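Local coordinates for ABC transporter substrate-binding protein (Rhizobium radiobacter, PDB 6TFX) that binds the opine mannopinic acid as the periplasmic solute-binding component of an ABC transporter, and so probably delivers it for import into the bacterium, at residues V32-F42 against L139-I148; W230-V241 against G462-L470. All coordinates share one frame; numbering follows the deposited sequence.

Contact 1: V32-F42 against L139-I148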
loop_
_atom_site.group_PDB
_atom_site.type_symbol
_atom_site.label_atom_id
_atom_site.label_comp_id
_atom_site.label_asym_id
_atom_site.label_seq_id
_atom_site.Cartn_x
_atom_site.Cartn_y
_atom_site.Cartn_z
ATOM N N VAL A 32 -0.411 11.312 -3.889
ATOM C CA VAL A 32 0.969 11.293 -4.380
ATOM C C VAL A 32 1.033 10.808 -5.843
ATOM O O VAL A 32 1.782 11.373 -6.646
ATOM C CB VAL A 32 1.809 10.437 -3.398
ATOM C CG1 VAL A 32 3.071 9.878 -4.027
ATOM C CG2 VAL A 32 2.126 11.263 -2.149
ATOM N N SER A 33 0.212 9.786 -6.192
ATOM C CA SER A 33 0.210 9.251 -7.559
ATOM C C SER A 33 -0.320 10.245 -8.597
ATOM O O SER A 33 -0.141 10.024 -9.801
ATOM C CB SER A 33 -0.577 7.947 -7.642
ATOM O OG SER A 33 -1.975 8.188 -7.667
ATOM N N TYR A 34 -0.995 11.316 -8.143
ATOM C CA TYR A 34 -1.517 12.327 -9.095
ATOM C C TYR A 34 -0.527 13.497 -9.237
ATOM O O TYR A 34 -0.553 14.208 -10.241
ATOM C CB TYR A 34 -2.841 12.911 -8.580
ATOM C CG TYR A 34 -3.992 11.922 -8.424
ATOM C CD1 TYR A 34 -3.864 10.595 -8.829
ATOM C CD2 TYR A 34 -5.156 12.282 -7.753
ATOM C CE1 TYR A 34 -4.892 9.672 -8.635
ATOM C CE2 TYR A 34 -6.198 11.376 -7.570
ATOM C CZ TYR A 34 -6.069 10.073 -8.021
ATOM O OH TYR A 34 -7.106 9.189 -7.780
ATOM N N ILE A 35 0.287 13.731 -8.198
ATOM C CA ILE A 35 1.202 14.878 -8.124
ATOM C C ILE A 35 2.572 14.607 -8.673
ATOM O O ILE A 35 3.197 15.531 -9.197
ATOM C CB ILE A 35 1.315 15.320 -6.625
ATOM C CG1 ILE A 35 -0.073 15.693 -6.036
ATOM C CG2 ILE A 35 2.355 16.449 -6.396
ATOM C CD1 ILE A 35 -0.110 15.627 -4.458
ATOM N N TYR A 36 3.107 13.384 -8.420
ATOM C CA TYR A 36 4.481 13.076 -8.770
ATOM C C TYR A 36 4.609 12.052 -9.887
ATOM O O TYR A 36 3.667 11.285 -10.186
ATOM C CB TYR A 36 5.162 12.464 -7.548
ATOM C CG TYR A 36 5.216 13.363 -6.341
ATOM C CD1 TYR A 36 6.248 14.282 -6.183
ATOM C CD2 TYR A 36 4.259 13.272 -5.332
ATOM C CE1 TYR A 36 6.315 15.107 -5.062
ATOM C CE2 TYR A 36 4.315 14.092 -4.206
ATOM C CZ TYR A 36 5.363 14.991 -4.064
ATOM O OH TYR A 36 5.464 15.762 -2.929
ATOM N N GLY A 37 5.827 11.988 -10.405
ATOM C CA GLY A 37 6.272 10.967 -11.352
ATOM C C GLY A 37 7.593 10.375 -10.881
ATOM O O GLY A 37 8.100 10.728 -9.804
ATOM N N ALA A 38 8.181 9.495 -11.690
ATOM C CA ALA A 38 9.428 8.845 -11.310
ATOM C C ALA A 38 10.319 8.685 -12.556
ATOM O O ALA A 38 9.957 9.160 -13.642
ATOM C CB ALA A 38 9.106 7.492 -10.683
ATOM N N LEU A 39 11.468 7.997 -12.421
ATOM C CA LEU A 39 12.298 7.727 -13.608
ATOM C C LEU A 39 11.501 6.896 -14.628
ATOM O O LEU A 39 11.540 7.164 -15.829
ATOM C CB LEU A 39 13.542 6.952 -13.200
ATOM C CG LEU A 39 14.646 7.799 -12.535
ATOM C CD1 LEU A 39 15.713 6.901 -11.901
ATOM C CD2 LEU A 39 15.295 8.748 -13.545
ATOM N N VAL A 40 10.774 5.887 -14.132
ATOM C CA VAL A 40 9.951 4.986 -14.976
ATOM C C VAL A 40 8.585 4.857 -14.320
ATOM O O VAL A 40 8.412 5.285 -13.178
ATOM C CB VAL A 40 10.646 3.603 -15.175
ATOM C CG1 VAL A 40 11.986 3.760 -15.887
ATOM C CG2 VAL A 40 10.861 2.879 -13.836
ATOM N N ARG A 41 7.606 4.237 -15.005
ATOM C CA ARG A 41 6.331 4.146 -14.327
ATOM C C ARG A 41 5.625 2.892 -14.733
ATOM O O ARG A 41 5.884 2.363 -15.807
ATOM C CB ARG A 41 5.445 5.351 -14.710
ATOM C CG ARG A 41 5.030 5.361 -16.207
ATOM C CD ARG A 41 3.937 6.382 -16.400
ATOM N NE ARG A 41 3.434 6.433 -17.767
ATOM C CZ ARG A 41 2.465 7.255 -18.145
ATOM N NH1 ARG A 41 1.891 8.068 -17.257
ATOM N NH2 ARG A 41 2.057 7.272 -19.409
ATOM N N PHE A 42 4.692 2.453 -13.912
ATOM C CA PHE A 42 3.789 1.380 -14.304
ATOM C C PHE A 42 2.923 1.985 -15.439
ATOM O O PHE A 42 2.642 3.190 -15.439
ATOM C CB PHE A 42 2.840 1.081 -13.141
ATOM C CG PHE A 42 3.524 0.241 -12.097
ATOM C CD1 PHE A 42 4.315 0.833 -11.114
ATOM C CD2 PHE A 42 3.322 -1.126 -12.051
ATOM C CE1 PHE A 42 4.969 0.042 -10.153
ATOM C CE2 PHE A 42 3.963 -1.914 -11.084
ATOM C CZ PHE A 42 4.804 -1.326 -10.165
ATOM N N LEU A 139 12.281 1.873 -8.961
ATOM C CA LEU A 139 12.466 3.211 -9.545
ATOM C C LEU A 139 11.188 3.766 -10.148
ATOM O O LEU A 139 11.235 4.783 -10.856
ATOM C CB LEU A 139 13.602 3.179 -10.603
ATOM C CG LEU A 139 14.963 2.686 -10.089
ATOM C CD1 LEU A 139 15.956 2.635 -11.230
ATOM C CD2 LEU A 139 15.484 3.572 -8.924
ATOM N N SER A 140 10.049 3.074 -9.906
ATOM C CA SER A 140 8.783 3.443 -10.509
ATOM C C SER A 140 7.964 4.374 -9.642
ATOM O O SER A 140 8.398 4.772 -8.561
ATOM C CB SER A 140 7.972 2.197 -10.859
ATOM O OG SER A 140 7.527 1.621 -9.642
ATOM N N ASN A 141 6.744 4.664 -10.111
ATOM C CA ASN A 141 5.847 5.611 -9.455
ATOM C C ASN A 141 5.093 4.943 -8.315
ATOM O O ASN A 141 3.866 4.780 -8.347
ATOM C CB ASN A 141 4.936 6.304 -10.477
ATOM C CG ASN A 141 4.063 5.359 -11.258
ATOM O OD1 ASN A 141 4.466 4.250 -11.622
ATOM N ND2 ASN A 141 2.873 5.816 -11.574
ATOM N N PHE A 142 5.846 4.585 -7.270
ATOM C CA PHE A 142 5.267 4.003 -6.062
ATOM C C PHE A 142 6.293 4.093 -4.971
ATOM O O PHE A 142 7.497 3.984 -5.241
ATOM C CB PHE A 142 4.830 2.528 -6.234
ATOM C CG PHE A 142 3.980 1.986 -5.086
ATOM C CD1 PHE A 142 2.734 2.536 -4.801
ATOM C CD2 PHE A 142 4.419 0.912 -4.322
ATOM C CE1 PHE A 142 1.943 2.025 -3.758
ATOM C CE2 PHE A 142 3.630 0.401 -3.281
ATOM C CZ PHE A 142 2.401 0.959 -3.008
ATOM N N SER A 143 5.821 4.310 -3.746
ATOM C CA SER A 143 6.685 4.359 -2.563
ATOM C C SER A 143 7.928 5.264 -2.788
ATOM O O SER A 143 7.769 6.416 -3.164
ATOM C CB SER A 143 7.024 2.943 -2.082
ATOM O OG SER A 143 5.834 2.278 -1.659
ATOM N N GLY A 144 9.139 4.736 -2.622
ATOM C CA GLY A 144 10.344 5.554 -2.697
ATOM C C GLY A 144 10.848 5.933 -4.070
ATOM O O GLY A 144 11.904 6.554 -4.176
ATOM N N GLY A 145 10.135 5.532 -5.123
ATOM C CA GLY A 145 10.598 5.823 -6.482
ATOM C C GLY A 145 10.298 7.226 -6.989
ATOM O O GLY A 145 10.952 7.724 -7.916
ATOM N N PHE A 146 9.297 7.887 -6.390
ATOM C CA PHE A 146 8.891 9.213 -6.866
ATOM C C PHE A 146 10.009 10.225 -6.700
ATOM O O PHE A 146 10.704 10.208 -5.682
ATOM C CB PHE A 146 7.696 9.700 -6.066
ATOM C CG PHE A 146 6.427 8.925 -6.335
ATOM C CD1 PHE A 146 5.696 9.138 -7.504
ATOM C CD2 PHE A 146 5.898 8.073 -5.371
ATOM C CE1 PHE A 146 4.472 8.485 -7.722
ATOM C CE2 PHE A 146 4.680 7.399 -5.597
ATOM C CZ PHE A 146 3.981 7.608 -6.770
ATOM N N ILE A 147 10.149 11.123 -7.690
ATOM C CA ILE A 147 11.189 12.147 -7.672
ATOM C C ILE A 147 10.626 13.466 -7.158
ATOM O O ILE A 147 9.580 13.918 -7.608
ATOM C CB ILE A 147 11.855 12.296 -9.061
ATOM C CG1 ILE A 147 12.344 10.933 -9.617
ATOM C CG2 ILE A 147 12.984 13.352 -9.053
ATOM C CD1 ILE A 147 13.363 10.149 -8.718
ATOM N N ILE A 148 11.355 14.085 -6.233
ATOM C CA ILE A 148 10.985 15.390 -5.673
ATOM C C ILE A 148 12.081 16.449 -5.968
ATOM O O ILE A 148 13.222 16.067 -6.267
ATOM C CB ILE A 148 10.626 15.333 -4.168
ATOM C CG1 ILE A 148 11.886 15.166 -3.278
ATOM C CG2 ILE A 148 9.584 14.238 -3.901
ATOM C CD1 ILE A 148 11.605 15.167 -1.769
HETATM O O HOH W 1 2.252 8.655 -10.616
HETATM O O HOH W 2 7.535 14.122 -9.532
HETATM O O HOH W 3 12.619 6.992 -10.023
HETATM O O HOH W 4 1.159 4.835 -13.748
#
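G37 and I147 join the two backbones where the chain leaving helix 26-35 runs beside the loop that links helices 135-138 and 150-156 of this periplasmic binding protein. I147 N donates to G37 O at 3.0 Å, nearly straight (169°) and in the carbonyl plane. A weak bond from V40 N to L139 O follows further along. Between these bonds a water takes the N-H of L39 and donates to both L139 O and G145 O. The methyl of A38 sits among the same carbonyls, with its CB 3.3 Å from G145 O.

F146 is the main apolar piece. V32 CG1 lies over one face of its ring, 3.7 Å from the centroid, in a CH-pi contact. This branch is anti to the backbone N of V32 (chi1 157°), which turns it to the ring. N141 CA and F142 N lie over the opposite face, so the ring is held between helix and loop. Y36 CB adds a contact to F146 CD1 at 3.4 Å, and the Y36 ring reaches on to I148 CG2. The hydroxyl of Y36 bonds to L18 O.

N141 reaches both ends of 32-42. Its ND2 donates to two waters, one shared with S33 O and Y36 O, the other with F42 O. Its OD1 accepts from F42 N at 2.9 Å, with the donor tilted 27° from the carbonyl plane.

Contact 2: W230-V241 against G462-L470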
loop_
_atom_site.group_PDB
_atom_site.type_symbol
_atom_site.label_atom_id
_atom_site.label_comp_id
_atom_site.label_asym_id
_atom_site.label_seq_id
_atom_site.Cartn_x
_atom_site.Cartn_y
_atom_site.Cartn_z
ATOM N N TRP A 230 -23.198 -3.241 -0.985
ATOM C CA TRP A 230 -22.886 -1.915 -1.514
ATOM C C TRP A 230 -22.678 -2.077 -3.035
ATOM O O TRP A 230 -23.239 -1.323 -3.840
ATOM C CB TRP A 230 -21.615 -1.362 -0.824
ATOM C CG TRP A 230 -21.141 -0.087 -1.447
ATOM C CD1 TRP A 230 -21.525 1.181 -1.113
ATOM C CD2 TRP A 230 -20.244 0.041 -2.561
ATOM N NE1 TRP A 230 -20.940 2.091 -1.963
ATOM C CE2 TRP A 230 -20.157 1.417 -2.870
ATOM C CE3 TRP A 230 -19.519 -0.878 -3.344
ATOM C CZ2 TRP A 230 -19.371 1.897 -3.926
ATOM C CZ3 TRP A 230 -18.737 -0.401 -4.385
ATOM C CH2 TRP A 230 -18.677 0.968 -4.675
ATOM N N LEU A 231 -21.897 -3.095 -3.419
ATOM C CA LEU A 231 -21.577 -3.416 -4.811
ATOM C C LEU A 231 -22.850 -3.609 -5.649
ATOM O O LEU A 231 -22.964 -3.016 -6.722
ATOM C CB LEU A 231 -20.645 -4.655 -4.841
ATOM C CG LEU A 231 -20.222 -5.264 -6.171
ATOM C CD1 LEU A 231 -19.262 -4.376 -6.901
ATOM C CD2 LEU A 231 -19.546 -6.607 -5.940
ATOM N N GLN A 232 -23.831 -4.348 -5.115
ATOM C CA GLN A 232 -25.090 -4.630 -5.809
ATOM C C GLN A 232 -26.001 -3.405 -5.905
ATOM O O GLN A 232 -26.636 -3.205 -6.944
ATOM C CB GLN A 232 -25.802 -5.842 -5.174
ATOM C CG GLN A 232 -25.102 -7.189 -5.431
ATOM C CD GLN A 232 -24.950 -7.531 -6.902
ATOM O OE1 GLN A 232 -23.878 -7.361 -7.500
ATOM N NE2 GLN A 232 -26.019 -8.023 -7.520
ATOM N N ARG A 233 -26.036 -2.566 -4.847
ATOM C CA ARG A 233 -26.848 -1.342 -4.801
ATOM C C ARG A 233 -26.337 -0.312 -5.822
ATOM O O ARG A 233 -27.138 0.428 -6.392
ATOM C CB ARG A 233 -26.845 -0.754 -3.380
ATOM C CG ARG A 233 -27.973 0.243 -3.106
ATOM C CD ARG A 233 -27.755 1.056 -1.838
ATOM N NE ARG A 233 -27.842 0.253 -0.612
ATOM C CZ ARG A 233 -28.937 0.129 0.138
ATOM N NH1 ARG A 233 -30.063 0.742 -0.209
ATOM N NH2 ARG A 233 -28.912 -0.612 1.239
ATOM N N LEU A 234 -25.004 -0.274 -6.056
ATOM C CA LEU A 234 -24.382 0.648 -7.010
ATOM C C LEU A 234 -24.543 0.178 -8.462
ATOM O O LEU A 234 -24.928 0.978 -9.317
ATOM C CB LEU A 234 -22.891 0.880 -6.646
ATOM C CG LEU A 234 -22.564 2.057 -5.705
ATOM C CD1 LEU A 234 -22.779 3.399 -6.380
ATOM C CD2 LEU A 234 -23.338 2.004 -4.389
ATOM N N THR A 235 -24.288 -1.120 -8.733
ATOM C CA THR A 235 -24.405 -1.723 -10.070
ATOM C C THR A 235 -25.858 -1.755 -10.591
ATOM O O THR A 235 -26.063 -1.878 -11.801
ATOM C CB THR A 235 -23.762 -3.117 -10.106
ATOM O OG1 THR A 235 -24.389 -3.945 -9.129
ATOM C CG2 THR A 235 -22.250 -3.082 -9.881
ATOM N N ALA A 236 -26.855 -1.618 -9.682
ATOM C CA ALA A 236 -28.287 -1.593 -10.008
ATOM C C ALA A 236 -28.655 -0.375 -10.870
ATOM O O ALA A 236 -29.576 -0.466 -11.685
ATOM C CB ALA A 236 -29.113 -1.603 -8.735
ATOM N N ASN A 237 -27.937 0.760 -10.694
ATOM C CA ASN A 237 -28.164 1.966 -11.496
ATOM C C ASN A 237 -27.343 1.817 -12.794
ATOM O O ASN A 237 -26.115 1.697 -12.713
ATOM C CB ASN A 237 -27.781 3.235 -10.712
ATOM C CG ASN A 237 -28.043 4.555 -11.417
ATOM O OD1 ASN A 237 -28.190 4.637 -12.641
ATOM N ND2 ASN A 237 -28.091 5.636 -10.650
ATOM N N PRO A 238 -27.988 1.812 -13.995
ATOM C CA PRO A 238 -27.215 1.647 -15.245
ATOM C C PRO A 238 -26.189 2.744 -15.544
ATOM O O PRO A 238 -25.306 2.519 -16.367
ATOM C CB PRO A 238 -28.303 1.567 -16.326
ATOM C CG PRO A 238 -29.476 2.274 -15.733
ATOM C CD PRO A 238 -29.435 1.924 -14.275
ATOM N N GLU A 239 -26.300 3.916 -14.878
ATOM C CA GLU A 239 -25.393 5.062 -15.040
ATOM C C GLU A 239 -24.074 4.883 -14.256
ATOM O O GLU A 239 -23.113 5.621 -14.484
ATOM C CB GLU A 239 -26.074 6.345 -14.553
ATOM C CG GLU A 239 -26.985 7.007 -15.578
ATOM C CD GLU A 239 -27.563 8.344 -15.150
ATOM O OE1 GLU A 239 -26.859 9.111 -14.452
ATOM O OE2 GLU A 239 -28.725 8.631 -15.523
ATOM N N ASN A 240 -24.056 3.952 -13.309
ATOM C CA ASN A 240 -22.879 3.711 -12.468
ATOM C C ASN A 240 -22.043 2.580 -13.009
ATOM O O ASN A 240 -22.571 1.624 -13.589
ATOM C CB ASN A 240 -23.311 3.378 -11.047
ATOM C CG ASN A 240 -24.030 4.486 -10.322
ATOM O OD1 ASN A 240 -23.868 5.678 -10.610
ATOM N ND2 ASN A 240 -24.825 4.113 -9.339
ATOM N N VAL A 241 -20.729 2.679 -12.801
ATOM C CA VAL A 241 -19.757 1.657 -13.162
ATOM C C VAL A 241 -18.960 1.429 -11.890
ATOM O O VAL A 241 -18.518 2.397 -11.261
ATOM C CB VAL A 241 -18.822 2.091 -14.331
ATOM C CG1 VAL A 241 -17.701 1.073 -14.560
ATOM C CG2 VAL A 241 -19.616 2.314 -15.618
ATOM N N GLY A 462 -9.506 -3.233 -4.554
ATOM C CA GLY A 462 -10.019 -1.897 -4.258
ATOM C C GLY A 462 -11.358 -1.757 -4.963
ATOM O O GLY A 462 -11.534 -2.302 -6.048
ATOM N N THR A 463 -12.328 -1.084 -4.355
ATOM C CA THR A 463 -13.659 -0.944 -4.965
ATOM C C THR A 463 -13.987 0.535 -5.054
ATOM O O THR A 463 -13.932 1.237 -4.050
ATOM C CB THR A 463 -14.740 -1.671 -4.144
ATOM O OG1 THR A 463 -14.640 -1.249 -2.788
ATOM C CG2 THR A 463 -14.626 -3.180 -4.225
ATOM N N TRP A 464 -14.320 1.005 -6.258
ATOM C CA TRP A 464 -14.640 2.419 -6.476
ATOM C C TRP A 464 -15.748 2.535 -7.500
ATOM O O TRP A 464 -15.772 1.754 -8.452
ATOM C CB TRP A 464 -13.378 3.153 -6.985
ATOM C CG TRP A 464 -12.280 3.281 -5.957
ATOM C CD1 TRP A 464 -11.422 2.303 -5.525
ATOM C CD2 TRP A 464 -11.871 4.482 -5.306
ATOM N NE1 TRP A 464 -10.568 2.810 -4.573
ATOM C CE2 TRP A 464 -10.800 4.150 -4.438
ATOM C CE3 TRP A 464 -12.277 5.822 -5.398
ATOM C CZ2 TRP A 464 -10.140 5.107 -3.667
ATOM C CZ3 TRP A 464 -11.642 6.765 -4.604
ATOM C CH2 TRP A 464 -10.579 6.406 -3.760
ATOM N N ALA A 465 -16.690 3.469 -7.282
ATOM C CA ALA A 465 -17.792 3.657 -8.226
ATOM C C ALA A 465 -17.592 4.975 -8.971
ATOM O O ALA A 465 -17.029 5.923 -8.424
ATOM C CB ALA A 465 -19.117 3.698 -7.488
ATOM N N ARG A 466 -18.027 5.020 -10.215
ATOM C CA ARG A 466 -17.933 6.239 -11.012
ATOM C C ARG A 466 -19.158 6.303 -11.894
ATOM O O ARG A 466 -19.847 5.294 -12.086
ATOM C CB ARG A 466 -16.674 6.252 -11.890
ATOM C CG ARG A 466 -16.640 5.156 -12.957
ATOM C CD ARG A 466 -15.474 5.355 -13.884
ATOM N NE ARG A 466 -15.173 4.141 -14.640
ATOM C CZ ARG A 466 -15.620 3.894 -15.866
ATOM N NH1 ARG A 466 -16.425 4.756 -16.473
ATOM N NH2 ARG A 466 -15.285 2.773 -16.485
ATOM N N LYS A 467 -19.426 7.481 -12.429
ATOM C CA LYS A 467 -20.505 7.654 -13.384
ATOM C C LYS A 467 -19.943 7.238 -14.755
ATOM O O LYS A 467 -18.752 7.463 -14.998
ATOM C CB LYS A 467 -20.976 9.120 -13.371
ATOM C CG LYS A 467 -21.644 9.552 -12.046
ATOM C CD LYS A 467 -23.008 8.887 -11.853
ATOM C CE LYS A 467 -23.555 9.104 -10.464
ATOM N NZ LYS A 467 -24.794 8.318 -10.244
ATOM N N ASN A 468 -20.766 6.622 -15.646
ATOM C CA ASN A 468 -20.229 6.183 -16.941
ATOM C C ASN A 468 -19.853 7.351 -17.882
ATOM O O ASN A 468 -19.288 7.102 -18.947
ATOM C CB ASN A 468 -21.140 5.166 -17.647
ATOM C CG ASN A 468 -22.488 5.681 -18.061
ATOM O OD1 ASN A 468 -22.863 6.837 -17.817
ATOM N ND2 ASN A 468 -23.260 4.810 -18.687
ATOM N N LYS A 469 -20.136 8.613 -17.481
ATOM C CA LYS A 469 -19.735 9.801 -18.242
ATOM C C LYS A 469 -18.219 10.035 -18.059
ATOM O O LYS A 469 -17.636 10.823 -18.795
ATOM C CB LYS A 469 -20.529 11.043 -17.799
ATOM C CG LYS A 469 -20.317 11.489 -16.351
ATOM C CD LYS A 469 -21.149 12.736 -16.041
ATOM C CE LYS A 469 -21.346 12.944 -14.558
ATOM N NZ LYS A 469 -22.502 13.839 -14.283
ATOM N N LEU A 470 -17.599 9.404 -17.044
ATOM C CA LEU A 470 -16.169 9.607 -16.806
ATOM C C LEU A 470 -15.400 8.508 -17.529
ATOM O O LEU A 470 -15.769 7.349 -17.415
ATOM C CB LEU A 470 -15.891 9.532 -15.287
ATOM C CG LEU A 470 -14.396 9.599 -14.849
ATOM C CD1 LEU A 470 -13.730 10.905 -15.292
ATOM C CD2 LEU A 470 -14.279 9.479 -13.366
#
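V241 and R466 form an antiparallel hydrogen-bonded pair between strands 240-255 and 454-467, part of the large mixed sheet of this solute-binding protein. V241 N donates to R466 O, and R466 N returns a bond to V241 O, each 2.9 Å long. N240 and K467 follow as a non-hydrogen-bonded pair. N468 N then bonds to E239 O at 2.8 Å, in the turn that leads into strand 240-255.

The tightly packed part lies under helix 228-235. Here the methyl of A465 meets L234 CD1 at 3.8 Å and also touches W230 CH2. L234 CD2 rests on one face of the indole. With chi1 at 173° the indole extends from the helix toward A465. Its NE1 is hydrogen-bonded to D211 OD1. N240 and K467 lie on this same face. K467 bends at chi2 (-70°) and runs beside N240, giving NZ a 2.8 Å bond to N240 OD1 in the carbonyl plane. The ND2 of N240 donates to L234 O, so the amide links the helix to K467. F214 packs on L234, N240 and A465 and makes a cation-pi contact with K467.

The opposite face is looser and partly exposed. V241 CG1 lies over one face of the R466 guanidinium, 3.5 Å from NH2, while R466 NE forms a salt bridge with D243. At the exposed end of the strand, N468 CB touches V241 CG2 at 3.8 Å.

Strand 454-467 runs between 240-255 and 221-223, antiparallel to both, with W230 and L234 of helix 228-235 and F214 of helix 207-215 on one face.

In the fold
The two contacts come in series along the chain: both segments of contact 1 precede both segments of contact 2. Their centres lie 29 Å apart, and their nearest atoms are about 6 Å apart without touching. Contact 1 is buried and joins the end of helix 26-35 to a loop, with helix 88-98 and strand 68-73 close by. Contact 2 lies further from the chain centre, in the mixed sheet that also holds strands 5-10 and 221-223. The bound opine is about 11 Å from the side chain of F146 and about 8 Å from that of T463. Neither contact touches it, and they belong to separate parts of the fold, helix-loop packing and mixed sheet.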